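Local coordinates for protein fiber (Bovine adenovirus 4, PDB 4UE0) that forms the trimeric head domain at the tip of the viral fibre and probably attaches the virion to a host-cell receptor, at residues A[64-69]-A[116-121]. Sequence-based numbering, arbitrary orientation.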
loop_
_atom_site.group_PDB
_atom_site.type_symbol
_atom_site.label_atom_id
_atom_site.label_comp_id
_atom_site.label_asym_id
_atom_site.label_seq_id
_atom_site.Cartn_x
_atom_site.Cartn_y
_atom_site.Cartn_z
ATOM N N PHE A 64 -9.166 -1.702 -17.419
ATOM C CA PHE A 64 -9.018 -0.340 -17.943
ATOM C C PHE A 64 -10.329 0.129 -18.551
ATOM O O PHE A 64 -10.468 0.271 -19.754
ATOM C CB PHE A 64 -7.850 -0.233 -18.948
ATOM C CG PHE A 64 -6.489 -0.428 -18.314
ATOM C CD1 PHE A 64 -6.002 -1.708 -18.097
ATOM C CD2 PHE A 64 -5.701 0.657 -17.894
ATOM C CE1 PHE A 64 -4.778 -1.919 -17.531
ATOM C CE2 PHE A 64 -4.466 0.438 -17.307
ATOM C CZ PHE A 64 -4.013 -0.853 -17.117
ATOM N N VAL A 65 -11.294 0.359 -17.674
ATOM C CA VAL A 65 -12.647 0.732 -18.058
ATOM C C VAL A 65 -12.812 2.236 -17.997
ATOM O O VAL A 65 -13.573 2.804 -18.771
ATOM C CB VAL A 65 -13.669 0.062 -17.108
ATOM C CG1 VAL A 65 -15.055 0.682 -17.224
ATOM C CG2 VAL A 65 -13.724 -1.435 -17.388
ATOM N N MET A 66 -12.135 2.875 -17.053
ATOM C CA MET A 66 -12.302 4.303 -16.839
ATOM C C MET A 66 -11.332 5.077 -17.726
ATOM O O MET A 66 -10.286 4.548 -18.158
ATOM C CB MET A 66 -12.075 4.660 -15.356
ATOM C CG MET A 66 -12.980 3.919 -14.368
ATOM S SD MET A 66 -14.771 4.098 -14.641
ATOM C CE MET A 66 -15.119 5.664 -13.832
ATOM N N ASP A 67 -11.670 6.338 -17.978
ATOM C CA ASP A 67 -10.774 7.232 -18.707
ATOM C C ASP A 67 -9.501 7.575 -17.903
ATOM O O ASP A 67 -8.426 7.719 -18.487
ATOM C CB ASP A 67 -11.512 8.505 -19.135
ATOM C CG ASP A 67 -12.463 8.262 -20.299
ATOM O OD1 ASP A 67 -12.665 7.079 -20.682
ATOM O OD2 ASP A 67 -13.003 9.259 -20.839
ATOM N N SER A 68 -9.603 7.690 -16.573
ATOM C CA SER A 68 -8.430 8.038 -15.760
ATOM C C SER A 68 -7.437 6.878 -15.701
ATOM O O SER A 68 -7.838 5.719 -15.495
ATOM C CB SER A 68 -8.817 8.439 -14.325
ATOM O OG SER A 68 -9.210 9.801 -14.290
ATOM N N PRO A 69 -6.139 7.180 -15.829
ATOM C CA PRO A 69 -5.135 6.157 -15.553
ATOM C C PRO A 69 -5.134 5.794 -14.071
ATOM O O PRO A 69 -5.556 6.603 -13.224
ATOM C CB PRO A 69 -3.815 6.829 -15.949
ATOM C CG PRO A 69 -4.136 8.088 -16.610
ATOM C CD PRO A 69 -5.520 8.465 -16.201
ATOM N N ALA A 116 -2.710 -0.056 -6.935
ATOM C CA ALA A 116 -3.602 1.019 -7.350
ATOM C C ALA A 116 -5.031 0.526 -7.304
ATOM O O ALA A 116 -5.303 -0.660 -7.540
ATOM C CB ALA A 116 -3.283 1.481 -8.769
ATOM N N SER A 117 -5.983 1.421 -7.040
ATOM C CA SER A 117 -7.395 1.053 -6.972
ATOM C C SER A 117 -8.241 2.191 -7.523
ATOM O O SER A 117 -8.078 3.341 -7.090
ATOM C CB SER A 117 -7.825 0.852 -5.479
ATOM O OG SER A 117 -9.233 0.676 -5.364
ATOM N N ILE A 118 -9.140 1.838 -8.445
ATOM C CA ILE A 118 -10.147 2.749 -8.972
ATOM C C ILE A 118 -11.518 2.179 -8.641
ATOM O O ILE A 118 -11.767 0.999 -8.858
ATOM C CB ILE A 118 -9.990 2.923 -10.489
ATOM C CG1 ILE A 118 -8.786 3.781 -10.811
ATOM C CG2 ILE A 118 -11.232 3.586 -11.085
ATOM C CD1 ILE A 118 -8.431 3.872 -12.277
ATOM N N THR A 119 -12.406 3.041 -8.153
ATOM C CA THR A 119 -13.821 2.694 -8.027
ATOM C C THR A 119 -14.659 3.359 -9.115
ATOM O O THR A 119 -14.527 4.559 -9.363
ATOM C CB THR A 119 -14.358 3.147 -6.666
ATOM O OG1 THR A 119 -13.771 2.329 -5.667
ATOM C CG2 THR A 119 -15.881 3.067 -6.610
ATOM N N ARG A 120 -15.518 2.568 -9.761
ATOM C CA ARG A 120 -16.568 3.092 -10.652
ATOM C C ARG A 120 -17.915 2.868 -9.971
ATOM O O ARG A 120 -18.232 1.744 -9.547
ATOM C CB ARG A 120 -16.533 2.378 -11.994
ATOM C CG ARG A 120 -17.797 2.568 -12.832
ATOM C CD ARG A 120 -17.795 1.760 -14.132
ATOM N NE ARG A 120 -18.288 0.391 -13.963
ATOM C CZ ARG A 120 -18.628 -0.414 -14.971
ATOM N NH1 ARG A 120 -18.533 -0.001 -16.243
ATOM N NH2 ARG A 120 -19.070 -1.644 -14.714
ATOM N N THR A 121 -18.720 3.921 -9.899
ATOM C CA THR A 121 -20.029 3.856 -9.232
ATOM C C THR A 121 -21.147 3.699 -10.272
ATOM O O THR A 121 -20.913 3.894 -11.470
ATOM C CB THR A 121 -20.263 5.127 -8.390
ATOM O OG1 THR A 121 -20.389 6.261 -9.263
ATOM C CG2 THR A 121 -19.087 5.367 -7.413
#
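The loop 64-69, between helix 58-61 and strand 70-77, lies across the end of strand 114-120. The strand contributes side chains, the loop side chains and two carbonyl oxygens. The backbones stay well apart: the CA atoms of M66 and R120 are 7.6 Å from each other. The tight part is built on I118, which is buried. I118 CG2, anti to the backbone N, touches M66 CG at 3.7 Å, and the two side chains run antiparallel alongside each other. The other branch of I118 is extended and brings I118 CD1 to 3.8 Å from S68 O, with P69 O close by. F70 packs on I118 from the same chain, and Q42 of a second subunit packs on it too.

The solvent side is formed by exposed V65 and M66 and partly exposed R120. M66 bends at chi2 (-57°) and chi3 (-83°), which sets M66 SD 3.6 Å from R120 CB, against the aliphatic stem. R120 runs straight through chi2, then turns at chi3 (86°). This carries R120 NH1 to 3.7 Å from V65 CG1, which the guanidinium meets obliquely. R120 also makes a cation-pi contact with Y34 on the adjacent strand. Strand 114-120 is outermost of its sheet within the chain. The two segments meet by van der Waals contact, without a hydrogen bond or salt bridge, and the arginine charge probably stays partly hydrated.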